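Glypican-1 (Homo sapiens, PDB 4YWT) carries heparan sulfate chains at the cell surface, through which it binds alpha-4(V) collagen and takes part in Schwann cell myelination. Local coordinates at residues Arg93-Met98 against Arg386-Phe391; Ala100-Ser105 against Val378-Ala383; Glu164-Leu169 against Thr318-Ala323. The protein carries 3 engineered substitutions. All coordinates share one frame; numbering follows the deposited sequence.

Overall arrangement
Following the chain from the N terminus, helix 70-129 supplies the first segments of interaction 1 (93-98) and, just after it, interaction 2 (100-105). The chain then runs on to helix 158-177, where 164-169 waits for 318-323 of helix 316-328; interaction 3 closes this inner loop. Helix 373-387 next comes back to helix 70-129: 378-383 closes interaction 2, and 386-391 closes interaction 1. The loops nest, 3 within 2 within 1, and none cross. Interactions 1 and 2, with centres 11 Å apart, tie helix 70-129 to helix 373-387 and to the turn that follows it, near the middle of the elongated helical core. Interaction 3 lies toward one end, its centre 33 Å from that of interaction 2.

Interaction 1 (Arg93-Met98 against Arg386-Phe391). With CA (calcium ion), chain F.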
ATOM      1  N   ARG A  93       7.034  -0.430  10.146  1.00 47.34           N
ATOM      2  CA  ARG A  93       7.003   1.028  10.206  1.00 47.75           C
ATOM      3  C   ARG A  93       7.570   1.651   8.936  1.00 45.59           C
ATOM      4  O   ARG A  93       7.029   2.638   8.423  1.00 44.68           O
ATOM      5  CB  ARG A  93       7.770   1.531  11.429  1.00 51.08           C
ATOM      6  CG  ARG A  93       6.869   1.982  12.564  1.00 60.14           C
ATOM      7  CD  ARG A  93       7.628   2.107  13.874  1.00 69.95           C
ATOM      8  NE  ARG A  93       6.728   2.414  14.982  1.00 76.80           N
ATOM      9  CZ  ARG A  93       7.091   2.437  16.260  1.00 86.06           C
ATOM     10  NH1 ARG A  93       8.343   2.165  16.602  1.00 86.05           N
ATOM     11  NH2 ARG A  93       6.199   2.730  17.197  1.00 88.25           N
ATOM     12  N   VAL A  94       8.656   1.073   8.429  1.00 39.96           N
ATOM     13  CA  VAL A  94       9.210   1.520   7.153  1.00 38.16           C
ATOM     14  C   VAL A  94       8.167   1.409   6.034  1.00 42.75           C
ATOM     15  O   VAL A  94       7.865   2.404   5.335  1.00 42.96           O
ATOM     16  CB  VAL A  94      10.465   0.713   6.769  1.00 35.45           C
ATOM     17  CG1 VAL A  94      10.874   1.003   5.332  1.00 29.98           C
ATOM     18  CG2 VAL A  94      11.606   1.022   7.727  1.00 32.99           C
ATOM     19  N   LEU A  95       7.602   0.210   5.877  1.00 40.72           N
ATOM     20  CA  LEU A  95       6.609  -0.005   4.816  1.00 36.86           C
ATOM     21  C   LEU A  95       5.428   0.971   4.922  1.00 34.04           C
ATOM     22  O   LEU A  95       5.012   1.595   3.930  1.00 38.08           O
ATOM     23  CB  LEU A  95       6.097  -1.446   4.850  1.00 38.63           C
ATOM     24  CG  LEU A  95       5.029  -1.805   3.814  1.00 33.59           C
ATOM     25  CD1 LEU A  95       5.542  -1.560   2.405  1.00 34.53           C
ATOM     26  CD2 LEU A  95       4.593  -3.249   3.978  1.00 31.25           C
ATOM     27  N   GLN A  96       4.913   1.102   6.139  1.00 39.02           N
ATOM     28  CA  GLN A  96       3.786   1.976   6.444  1.00 39.48           C
ATOM     29  C   GLN A  96       4.094   3.424   6.082  1.00 40.76           C
ATOM     30  O   GLN A  96       3.253   4.125   5.511  1.00 45.36           O
ATOM     31  CB  GLN A  96       3.429   1.865   7.928  1.00 46.09           C
ATOM     32  CG  GLN A  96       1.977   2.154   8.260  1.00 55.53           C
ATOM     33  CD  GLN A  96       1.670   1.938   9.729  1.00 63.20           C
ATOM     34  OE1 GLN A  96       2.221   1.037  10.363  1.00 63.20           O
ATOM     35  NE2 GLN A  96       0.784   2.762  10.279  1.00 67.82           N
ATOM     36  N   ALA A  97       5.303   3.865   6.418  1.00 40.90           N
ATOM     37  CA  ALA A  97       5.751   5.207   6.069  1.00 38.40           C
ATOM     38  C   ALA A  97       5.735   5.398   4.557  1.00 36.93           C
ATOM     39  O   ALA A  97       5.216   6.407   4.051  1.00 33.13           O
ATOM     40  CB  ALA A  97       7.144   5.469   6.624  1.00 35.97           C
ATOM     41  N   MET A  98       6.293   4.424   3.838  1.00 30.31           N
ATOM     42  CA  MET A  98       6.310   4.491   2.375  1.00 35.95           C
ATOM     43  C   MET A  98       4.896   4.650   1.801  1.00 35.00           C
ATOM     44  O   MET A  98       4.613   5.598   1.041  1.00 34.62           O
ATOM     45  CB  MET A  98       6.982   3.245   1.791  1.00 31.13           C
ATOM     46  CG  MET A  98       7.279   3.319   0.294  1.00 33.87           C
ATOM     47  SD  MET A  98       5.886   2.877  -0.771  1.00 48.46           S
ATOM     48  CE  MET A  98       5.752   1.122  -0.448  1.00 40.39           C
ATOM     49  N   ARG A 386       6.344  -2.592  -6.875  1.00 34.25           N
ATOM     50  CA  ARG A 386       7.000  -3.805  -7.347  1.00 38.48           C
ATOM     51  C   ARG A 386       8.059  -4.244  -6.344  1.00 39.86           C
ATOM     52  O   ARG A 386       8.388  -5.425  -6.253  1.00 34.11           O
ATOM     53  CB  ARG A 386       7.637  -3.594  -8.723  1.00 39.56           C
ATOM     54  CG  ARG A 386       6.645  -3.467  -9.867  1.00 47.59           C
ATOM     55  CD  ARG A 386       7.365  -3.359 -11.204  1.00 59.60           C
ATOM     56  NE  ARG A 386       6.751  -2.367 -12.084  1.00 65.38           N
ATOM     57  CZ  ARG A 386       5.846  -2.648 -13.014  1.00 68.30           C
ATOM     58  NH1 ARG A 386       5.439  -3.897 -13.192  1.00 71.40           N
ATOM     59  NH2 ARG A 386       5.344  -1.679 -13.768  1.00 73.08           N
ATOM     60  N   ASP A 387       8.583  -3.284  -5.588  1.00 40.63           N
ATOM     61  CA  ASP A 387       9.634  -3.571  -4.616  1.00 35.58           C
ATOM     62  C   ASP A 387       9.118  -4.249  -3.342  1.00 34.11           C
ATOM     63  O   ASP A 387       9.849  -5.001  -2.696  1.00 38.98           O
ATOM     64  CB  ASP A 387      10.369  -2.285  -4.244  1.00 41.38           C
ATOM     65  CG  ASP A 387      11.552  -2.536  -3.331  1.00 51.09           C
ATOM     66  OD1 ASP A 387      12.391  -3.396  -3.671  1.00 52.35           O
ATOM     67  OD2 ASP A 387      11.638  -1.878  -2.274  1.00 55.00           O
ATOM     68  N   VAL A 388       7.864  -3.987  -2.982  1.00 32.02           N
ATOM     69  CA  VAL A 388       7.324  -4.497  -1.723  1.00 34.37           C
ATOM     70  C   VAL A 388       6.204  -5.524  -1.910  1.00 33.06           C
ATOM     71  O   VAL A 388       5.474  -5.829  -0.967  1.00 33.35           O
ATOM     72  CB  VAL A 388       6.787  -3.349  -0.841  1.00 25.20           C
ATOM     73  CG1 VAL A 388       7.897  -2.357  -0.527  1.00 25.76           C
ATOM     74  CG2 VAL A 388       5.610  -2.655  -1.520  1.00 24.64           C
ATOM     75  N   GLN A 389       6.075  -6.066  -3.117  1.00 24.90           N
ATOM     76  CA  GLN A 389       5.059  -7.080  -3.376  1.00 29.83           C
ATOM     77  C   GLN A 389       5.432  -8.403  -2.711  1.00 25.16           C
ATOM     78  O   GLN A 389       4.573  -9.254  -2.481  1.00 25.09           O
ATOM     79  CB  GLN A 389       4.861  -7.284  -4.880  1.00 30.95           C
ATOM     80  CG  GLN A 389       6.138  -7.582  -5.642  1.00 39.07           C
ATOM     81  CD  GLN A 389       5.903  -7.756  -7.129  1.00 44.35           C
ATOM     82  OE1 GLN A 389       4.763  -7.872  -7.579  1.00 56.29           O
ATOM     83  NE2 GLN A 389       6.981  -7.777  -7.901  1.00 53.58           N
ATOM     84  N   ASP A 390       6.716  -8.563  -2.400  1.00 25.52           N
ATOM     85  CA  ASP A 390       7.223  -9.797  -1.805  1.00 25.95           C
ATOM     86  C   ASP A 390       7.309  -9.719  -0.287  1.00 26.09           C
ATOM     87  O   ASP A 390       7.805 -10.640   0.358  1.00 26.51           O
ATOM     88  CB  ASP A 390       8.607 -10.136  -2.373  1.00 39.98           C
ATOM     89  CG  ASP A 390       9.633  -9.022  -2.149  1.00 42.32           C
ATOM     90  OD1 ASP A 390       9.348  -8.059  -1.404  1.00 38.61           O
ATOM     91  OD2 ASP A 390      10.742  -9.117  -2.715  1.00 47.67           O
ATOM     92  N   PHE A 391       6.828  -8.611   0.270  1.00 25.82           N
ATOM     93  CA  PHE A 391       7.042  -8.261   1.675  1.00 37.19           C
ATOM     94  C   PHE A 391       6.765  -9.399   2.661  1.00 33.92           C
ATOM     95  O   PHE A 391       7.655  -9.830   3.414  1.00 41.09           O
ATOM     96  CB  PHE A 391       6.170  -7.053   2.030  1.00 25.81           C
ATOM     97  CG  PHE A 391       6.421  -6.506   3.404  1.00 33.16           C
ATOM     98  CD1 PHE A 391       7.590  -5.816   3.682  1.00 36.22           C
ATOM     99  CD2 PHE A 391       5.490  -6.674   4.415  1.00 26.42           C
ATOM    100  CE1 PHE A 391       7.829  -5.307   4.945  1.00 27.35           C
ATOM    101  CE2 PHE A 391       5.722  -6.167   5.680  1.00 29.20           C
ATOM    102  CZ  PHE A 391       6.894  -5.482   5.945  1.00 30.07           C
TER
HETATM  103 CA    CA F 602      11.218  -6.860  -2.202  1.00 47.23          CA
HETATM  104  O   HOH W   1      10.383  -7.088  -4.429  1.00 38.19           O
HETATM  105  O   HOH W   2      12.321  -7.509  -0.181  1.00 60.40           O
HETATM  106  O   HOH W   3      10.623  -6.275   0.039  1.00 56.47           O
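The ring of F391 carries the CD2 methyl of L95 over the centre of one face. This CH-pi contact is close to perpendicular: L95 CD2 lies 3.5 Å from the centroid of the F391 ring and 10° off its normal. L95 and F391 come from opposite directions, and the F391 ring is set against helix 70-129 by a first torsion that puts CG anti to the backbone N (chi1 -173°). The second flat group, the carboxylate of D390, turns both oxygens to a calcium ion, a bidentate grip with OD1 and OD2 of D390 each 2.4 Å from the metal. The carbonyl O of D387 and three waters complete the six ligands found; one of these waters also donates to R386 O.

V388, the first residue of a type I turn that ends at F391, lies against L95 and M98. Its CG1 meets the other methyl of L95, with L95 CD1 3.8 Å from V388 CG1. M98, its chain bent at chi2 and chi3, reaches V388 tip to tip, M98 CE lying 3.9 Å from V388 CG2. V233 of helix 204-236 and L293 of helix 286-299 extend the apolar surroundings.

No hydrogen bond spans the segments. The chemistry is thus divided: hydrocarbon groups hold the turn to the long helix, while calcium probably steadies the turn by tying D387 O, just before it, to the carboxylate of D390 within it.

Interaction 2 (Ala100-Ser105 against Val378-Ala383); sequences ATQLRS and VSEAKA
Q102 and A381 mark the nearest approach of two helical backbones in the elongated, all-helical glypican core, with Q102 CA and A381 CA 7.0 Å apart. Segment 100-105 belongs to the long helix 70-129 and segment 378-383 to helix 373-387; the two run in largely opposite senses. Both keep regular i to i+4 bonding, as from R104 N to A100 O and from K382 N to V378 O.

A single side chain, Q102, bridges from the first helix. Its CG is anti to the carbonyl carbon (chi1 -72°), and a bend at chi2 folds the chain so that both ends of the amide come up to the facing helix. The oxygen goes to the small residue: Q102 OE1 lies 3.6 Å from A381 CB and also approaches A381 CA. The nitrogen goes to a methylene, with Q102 NE2 3.9 Å from E380 CG. Q102 and E380 cross at about a right angle, although the amide and carboxylate planes are turned only 22° apart. These are van der Waals contacts without a hydrogen bond, and the E380 carboxylate instead takes a weak one at OE2 from Q384 of its own helix.

Other faces of the pair dock elsewhere in the bundle. L103 packs on V223 and L226 of helix 204-236, while V378 rests on T300, F303 and W304.

On helix 70-129, T101 O accepts from both S105 N and S105 OG, which reach opposite faces of its carbonyl plane; S105 OG is 2.9 Å from T101 O and 37° out of that plane.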
ATOM      1  N   ALA A 100       2.181   5.587   3.236  1.00 39.69           N
ATOM      2  CA  ALA A 100       1.572   6.837   3.684  1.00 30.63           C
ATOM      3  C   ALA A 100       2.017   8.017   2.823  1.00 38.43           C
ATOM      4  O   ALA A 100       1.187   8.821   2.369  1.00 37.48           O
ATOM      5  CB  ALA A 100       1.903   7.095   5.144  1.00 30.19           C
ATOM      6  N   THR A 101       3.326   8.119   2.595  1.00 35.66           N
ATOM      7  CA  THR A 101       3.845   9.202   1.762  1.00 37.33           C
ATOM      8  C   THR A 101       3.294   9.109   0.340  1.00 32.18           C
ATOM      9  O   THR A 101       2.920  10.129  -0.255  1.00 28.58           O
ATOM     10  CB  THR A 101       5.387   9.209   1.713  1.00 33.39           C
ATOM     11  OG1 THR A 101       5.860   7.984   1.140  1.00 43.11           O
ATOM     12  CG2 THR A 101       5.964   9.379   3.109  1.00 32.96           C
ATOM     13  N   GLN A 102       3.231   7.892  -0.198  1.00 32.43           N
ATOM     14  CA  GLN A 102       2.613   7.696  -1.511  1.00 28.77           C
ATOM     15  C   GLN A 102       1.176   8.220  -1.537  1.00 39.67           C
ATOM     16  O   GLN A 102       0.784   8.969  -2.445  1.00 35.18           O
ATOM     17  CB  GLN A 102       2.635   6.217  -1.906  1.00 28.76           C
ATOM     18  CG  GLN A 102       4.011   5.691  -2.283  1.00 31.34           C
ATOM     19  CD  GLN A 102       4.572   6.364  -3.522  1.00 35.80           C
ATOM     20  OE1 GLN A 102       3.825   6.821  -4.388  1.00 34.89           O
ATOM     21  NE2 GLN A 102       5.896   6.430  -3.612  1.00 36.40           N
ATOM     22  N   LEU A 103       0.404   7.828  -0.527  1.00 34.23           N
ATOM     23  CA  LEU A 103      -0.998   8.217  -0.422  1.00 37.61           C
ATOM     24  C   LEU A 103      -1.162   9.735  -0.409  1.00 34.35           C
ATOM     25  O   LEU A 103      -1.926  10.298  -1.209  1.00 38.28           O
ATOM     26  CB  LEU A 103      -1.620   7.610   0.837  1.00 36.68           C
ATOM     27  CG  LEU A 103      -3.118   7.836   1.035  1.00 33.15           C
ATOM     28  CD1 LEU A 103      -3.863   7.430  -0.215  1.00 35.55           C
ATOM     29  CD2 LEU A 103      -3.621   7.048   2.232  1.00 31.99           C
ATOM     30  N   ARG A 104      -0.437  10.387   0.497  1.00 33.80           N
ATOM     31  CA  ARG A 104      -0.463  11.844   0.591  1.00 34.47           C
ATOM     32  C   ARG A 104      -0.112  12.485  -0.748  1.00 33.02           C
ATOM     33  O   ARG A 104      -0.832  13.364  -1.233  1.00 25.83           O
ATOM     34  CB  ARG A 104       0.500  12.332   1.675  1.00 27.12           C
ATOM     35  N   SER A 105       0.982  12.022  -1.349  1.00 25.82           N
ATOM     36  CA  SER A 105       1.441  12.556  -2.628  1.00 38.22           C
ATOM     37  C   SER A 105       0.368  12.483  -3.715  1.00 34.34           C
ATOM     38  O   SER A 105       0.045  13.494  -4.343  1.00 33.83           O
ATOM     39  CB  SER A 105       2.698  11.817  -3.093  1.00 31.62           C
ATOM     40  OG  SER A 105       3.798  12.106  -2.249  1.00 39.82           O
ATOM     41  N   VAL A 378       3.929   8.184 -10.993  1.00 25.24           N
ATOM     42  CA  VAL A 378       3.507   6.837 -11.355  1.00 34.71           C
ATOM     43  C   VAL A 378       4.704   5.896 -11.493  1.00 42.57           C
ATOM     44  O   VAL A 378       4.649   4.754 -11.042  1.00 40.10           O
ATOM     45  CB  VAL A 378       2.679   6.839 -12.663  1.00 30.75           C
ATOM     46  CG1 VAL A 378       2.662   5.462 -13.307  1.00 24.96           C
ATOM     47  CG2 VAL A 378       1.260   7.308 -12.381  1.00 24.29           C
ATOM     48  N   SER A 379       5.788   6.376 -12.097  1.00 33.39           N
ATOM     49  CA  SER A 379       7.005   5.573 -12.213  1.00 39.51           C
ATOM     50  C   SER A 379       7.555   5.201 -10.836  1.00 35.60           C
ATOM     51  O   SER A 379       7.812   4.022 -10.547  1.00 31.98           O
ATOM     52  CB  SER A 379       8.073   6.320 -13.015  1.00 44.12           C
ATOM     53  OG  SER A 379       7.795   6.278 -14.403  1.00 53.83           O
ATOM     54  N   GLU A 380       7.729   6.213  -9.991  1.00 40.58           N
ATOM     55  CA  GLU A 380       8.224   5.998  -8.635  1.00 40.98           C
ATOM     56  C   GLU A 380       7.325   5.035  -7.857  1.00 36.01           C
ATOM     57  O   GLU A 380       7.810   4.119  -7.188  1.00 30.20           O
ATOM     58  CB  GLU A 380       8.338   7.333  -7.892  1.00 40.71           C
ATOM     59  CG  GLU A 380       8.493   7.207  -6.383  1.00 51.58           C
ATOM     60  CD  GLU A 380       9.834   6.628  -5.970  1.00 58.88           C
ATOM     61  OE1 GLU A 380      10.751   6.573  -6.816  1.00 62.42           O
ATOM     62  OE2 GLU A 380       9.971   6.230  -4.794  1.00 63.65           O
ATOM     63  N   ALA A 381       6.017   5.241  -7.966  1.00 33.37           N
ATOM     64  CA  ALA A 381       5.044   4.417  -7.259  1.00 30.38           C
ATOM     65  C   ALA A 381       5.087   2.965  -7.723  1.00 30.02           C
ATOM     66  O   ALA A 381       5.022   2.048  -6.908  1.00 30.85           O
ATOM     67  CB  ALA A 381       3.646   4.983  -7.434  1.00 24.10           C
ATOM     68  N   LYS A 382       5.194   2.757  -9.032  1.00 36.39           N
ATOM     69  CA  LYS A 382       5.277   1.408  -9.576  1.00 24.84           C
ATOM     70  C   LYS A 382       6.566   0.731  -9.135  1.00 40.39           C
ATOM     71  O   LYS A 382       6.577  -0.469  -8.854  1.00 38.93           O
ATOM     72  CB  LYS A 382       5.173   1.425 -11.103  1.00 31.35           C
ATOM     73  CG  LYS A 382       3.775   1.757 -11.608  1.00 41.10           C
ATOM     74  CD  LYS A 382       3.530   1.232 -13.015  1.00 40.55           C
ATOM     75  CE  LYS A 382       4.275   2.042 -14.058  1.00 41.77           C
ATOM     76  NZ  LYS A 382       3.789   1.726 -15.430  1.00 38.64           N
ATOM     77  N   ALA A 383       7.651   1.499  -9.061  1.00 37.34           N
ATOM     78  CA  ALA A 383       8.904   0.966  -8.537  1.00 35.63           C
ATOM     79  C   ALA A 383       8.732   0.501  -7.091  1.00 33.22           C
ATOM     80  O   ALA A 383       9.051  -0.644  -6.750  1.00 33.09           O
ATOM     81  CB  ALA A 383      10.011   2.005  -8.633  1.00 27.42           C
TER

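Interaction 3 (Glu164-Leu169 against Thr318-Ala323); sequences EFWARL and TWLAEA
F165 and W166 lean across to L320 and A323 within the all-helical glypican core, joining helix 158-177 to helix 316-328 toward one end of the elongated protein. The segment axes approach to 13.5 Å with 36° between their N-to-C directions, a wide spacing bridged largely by the aromatic side chains.

E164 begins the segment on its outer side. F165 points inward; with CG anti to the backbone N (chi1 162°), its ring extends until CE2 is 4.0 Å from CD2 of L320. F140 and L143 of helix 137-152 touch both F165 and L320, so this pair belongs to a shared apolar layer.

W166 leaves the backbone obliquely, but its six-membered ring reaches farther across. W166 CH2 lies 3.8 Å from L320 CD2 and 3.5 Å from A323 CB, tucked between the two residues at an oblique approach. F165 also packs on this indole: F165 CE2 sits 3.4 Å above the centre of the W166 ring, while W166 NE1 lies at the edge of the F165 ring, in its plane. F201 and P205 adjoin W166 as well.

Next, A167 CB lies over one face of the R168 guanidinium. R168 also bridges E171 through NE, while in a salt bridge back along the helix R168 NH1 donates to E164 OE2 at 2.7 Å, the oxygen lying only 2° out of the guanidinium plane.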
ATOM      1  N   GLU A 164     -26.672  16.631 -17.587  1.00 39.80           N
ATOM      2  CA  GLU A 164     -27.438  17.716 -16.987  1.00 43.83           C
ATOM      3  C   GLU A 164     -26.724  19.052 -17.177  1.00 50.27           C
ATOM      4  O   GLU A 164     -27.324  20.037 -17.628  1.00 51.00           O
ATOM      5  CB  GLU A 164     -27.662  17.439 -15.497  1.00 49.17           C
ATOM      6  CG  GLU A 164     -28.341  18.568 -14.739  1.00 51.35           C
ATOM      7  CD  GLU A 164     -29.826  18.663 -15.036  1.00 61.40           C
ATOM      8  OE1 GLU A 164     -30.389  17.706 -15.613  1.00 62.82           O
ATOM      9  OE2 GLU A 164     -30.435  19.698 -14.690  1.00 60.75           O
ATOM     10  N   PHE A 165     -25.437  19.060 -16.835  1.00 46.43           N
ATOM     11  CA  PHE A 165     -24.580  20.234 -16.972  1.00 45.94           C
ATOM     12  C   PHE A 165     -24.649  20.849 -18.367  1.00 38.73           C
ATOM     13  O   PHE A 165     -24.826  22.056 -18.513  1.00 36.72           O
ATOM     14  CB  PHE A 165     -23.130  19.864 -16.638  1.00 34.91           C
ATOM     15  CG  PHE A 165     -22.120  20.854 -17.143  1.00 33.38           C
ATOM     16  CD1 PHE A 165     -21.914  22.054 -16.483  1.00 29.74           C
ATOM     17  CD2 PHE A 165     -21.374  20.583 -18.280  1.00 30.53           C
ATOM     18  CE1 PHE A 165     -20.987  22.966 -16.947  1.00 34.47           C
ATOM     19  CE2 PHE A 165     -20.447  21.492 -18.751  1.00 31.14           C
ATOM     20  CZ  PHE A 165     -20.252  22.686 -18.083  1.00 36.72           C
ATOM     21  N   TRP A 166     -24.512  20.005 -19.383  1.00 42.84           N
ATOM     22  CA  TRP A 166     -24.502  20.441 -20.771  1.00 39.60           C
ATOM     23  C   TRP A 166     -25.880  20.898 -21.213  1.00 46.06           C
ATOM     24  O   TRP A 166     -26.001  21.853 -21.979  1.00 45.91           O
ATOM     25  CB  TRP A 166     -24.003  19.321 -21.691  1.00 40.46           C
ATOM     26  CG  TRP A 166     -22.538  19.053 -21.563  1.00 44.45           C
ATOM     27  CD1 TRP A 166     -21.946  17.896 -21.149  1.00 42.49           C
ATOM     28  CD2 TRP A 166     -21.475  19.970 -21.842  1.00 45.44           C
ATOM     29  NE1 TRP A 166     -20.580  18.034 -21.154  1.00 38.78           N
ATOM     30  CE2 TRP A 166     -20.265  19.299 -21.576  1.00 36.08           C
ATOM     31  CE3 TRP A 166     -21.429  21.293 -22.292  1.00 38.15           C
ATOM     32  CZ2 TRP A 166     -19.023  19.904 -21.748  1.00 35.39           C
ATOM     33  CZ3 TRP A 166     -20.195  21.892 -22.461  1.00 39.58           C
ATOM     34  CH2 TRP A 166     -19.009  21.198 -22.188  1.00 37.55           C
ATOM     35  N   ALA A 167     -26.917  20.214 -20.737  1.00 44.96           N
ATOM     36  CA  ALA A 167     -28.284  20.635 -21.026  1.00 42.10           C
ATOM     37  C   ALA A 167     -28.519  22.063 -20.536  1.00 41.94           C
ATOM     38  O   ALA A 167     -28.825  22.973 -21.327  1.00 46.52           O
ATOM     39  CB  ALA A 167     -29.281  19.681 -20.388  1.00 42.75           C
ATOM     40  N   ARG A 168     -28.352  22.257 -19.230  1.00 44.33           N
ATOM     41  CA  ARG A 168     -28.592  23.559 -18.614  1.00 46.78           C
ATOM     42  C   ARG A 168     -27.685  24.642 -19.196  1.00 52.74           C
ATOM     43  O   ARG A 168     -28.123  25.777 -19.421  1.00 52.30           O
ATOM     44  CB  ARG A 168     -28.405  23.470 -17.099  1.00 44.71           C
ATOM     45  CG  ARG A 168     -29.212  22.366 -16.421  1.00 52.62           C
ATOM     46  CD  ARG A 168     -30.715  22.638 -16.445  1.00 55.14           C
ATOM     47  NE  ARG A 168     -31.342  22.252 -17.707  1.00 55.92           N
ATOM     48  CZ  ARG A 168     -31.728  21.015 -18.007  1.00 55.38           C
ATOM     49  NH1 ARG A 168     -31.554  20.033 -17.135  1.00 52.77           N
ATOM     50  NH2 ARG A 168     -32.290  20.761 -19.181  1.00 51.69           N
ATOM     51  N   LEU A 169     -26.427  24.288 -19.449  1.00 47.81           N
ATOM     52  CA  LEU A 169     -25.482  25.242 -20.017  1.00 48.15           C
ATOM     53  C   LEU A 169     -25.904  25.665 -21.419  1.00 49.50           C
ATOM     54  O   LEU A 169     -25.775  26.831 -21.783  1.00 45.46           O
ATOM     55  CB  LEU A 169     -24.068  24.662 -20.052  1.00 44.36           C
ATOM     56  CG  LEU A 169     -23.000  25.657 -20.512  1.00 41.55           C
ATOM     57  CD1 LEU A 169     -22.933  26.839 -19.556  1.00 37.63           C
ATOM     58  CD2 LEU A 169     -21.642  24.987 -20.643  1.00 44.35           C
ATOM     59  N   THR A 318      -9.771  22.732 -20.616  1.00 45.27           N
ATOM     60  CA  THR A 318      -9.423  22.748 -22.032  1.00 42.22           C
ATOM     61  C   THR A 318     -10.583  22.227 -22.876  1.00 45.55           C
ATOM     62  O   THR A 318     -10.933  22.812 -23.906  1.00 46.61           O
ATOM     63  CB  THR A 318      -8.165  21.905 -22.316  1.00 39.85           C
ATOM     64  OG1 THR A 318      -8.461  20.516 -22.128  1.00 45.94           O
ATOM     65  CG2 THR A 318      -7.032  22.312 -21.388  1.00 42.50           C
ATOM     66  N   TRP A 319     -11.183  21.128 -22.426  1.00 43.64           N
ATOM     67  CA  TRP A 319     -12.325  20.547 -23.120  1.00 28.94           C
ATOM     68  C   TRP A 319     -13.549  21.445 -23.006  1.00 36.05           C
ATOM     69  O   TRP A 319     -14.314  21.582 -23.964  1.00 44.60           O
ATOM     70  CB  TRP A 319     -12.641  19.152 -22.578  1.00 28.40           C
ATOM     71  CG  TRP A 319     -11.561  18.158 -22.848  1.00 33.65           C
ATOM     72  CD1 TRP A 319     -10.697  17.619 -21.942  1.00 30.89           C
ATOM     73  CD2 TRP A 319     -11.213  17.596 -24.119  1.00 37.01           C
ATOM     74  NE1 TRP A 319      -9.840  16.746 -22.567  1.00 27.94           N
ATOM     75  CE2 TRP A 319     -10.134  16.715 -23.904  1.00 28.81           C
ATOM     76  CE3 TRP A 319     -11.712  17.748 -25.417  1.00 36.72           C
ATOM     77  CZ2 TRP A 319      -9.546  15.987 -24.938  1.00 32.80           C
ATOM     78  CZ3 TRP A 319     -11.127  17.026 -26.443  1.00 33.42           C
ATOM     79  CH2 TRP A 319     -10.055  16.156 -26.197  1.00 38.51           C
ATOM     80  N   LEU A 320     -13.734  22.057 -21.838  1.00 29.78           N
ATOM     81  CA  LEU A 320     -14.819  23.025 -21.681  1.00 29.00           C
ATOM     82  C   LEU A 320     -14.672  24.174 -22.685  1.00 38.35           C
ATOM     83  O   LEU A 320     -15.621  24.530 -23.395  1.00 38.89           O
ATOM     84  CB  LEU A 320     -14.857  23.570 -20.251  1.00 37.87           C
ATOM     85  CG  LEU A 320     -15.193  22.571 -19.141  1.00 36.01           C
ATOM     86  CD1 LEU A 320     -15.240  23.268 -17.789  1.00 36.11           C
ATOM     87  CD2 LEU A 320     -16.510  21.864 -19.429  1.00 28.17           C
ATOM     88  N   ALA A 321     -13.467  24.732 -22.748  1.00 36.94           N
ATOM     89  CA  ALA A 321     -13.157  25.825 -23.661  1.00 40.33           C
ATOM     90  C   ALA A 321     -13.373  25.420 -25.115  1.00 39.65           C
ATOM     91  O   ALA A 321     -13.879  26.209 -25.921  1.00 38.07           O
ATOM     92  CB  ALA A 321     -11.723  26.296 -23.453  1.00 30.79           C
ATOM     93  N   GLU A 322     -12.992  24.190 -25.450  1.00 31.28           N
ATOM     94  CA  GLU A 322     -13.184  23.690 -26.808  1.00 44.11           C
ATOM     95  C   GLU A 322     -14.674  23.575 -27.135  1.00 37.65           C
ATOM     96  O   GLU A 322     -15.106  23.897 -28.249  1.00 36.14           O
ATOM     97  CB  GLU A 322     -12.486  22.341 -26.989  1.00 49.00           C
ATOM     98  CG  GLU A 322     -12.565  21.789 -28.405  1.00 59.12           C
ATOM     99  CD  GLU A 322     -11.503  20.744 -28.685  1.00 66.44           C
ATOM    100  OE1 GLU A 322     -10.329  20.979 -28.326  1.00 70.14           O
ATOM    101  OE2 GLU A 322     -11.839  19.690 -29.265  1.00 68.22           O
ATOM    102  N   ALA A 323     -15.454  23.129 -26.154  1.00 35.63           N
ATOM    103  CA  ALA A 323     -16.901  23.023 -26.316  1.00 38.35           C
ATOM    104  C   ALA A 323     -17.534  24.391 -26.549  1.00 46.30           C
ATOM    105  O   ALA A 323     -18.398  24.548 -27.418  1.00 50.88           O
ATOM    106  CB  ALA A 323     -17.521  22.359 -25.104  1.00 33.31           C
TER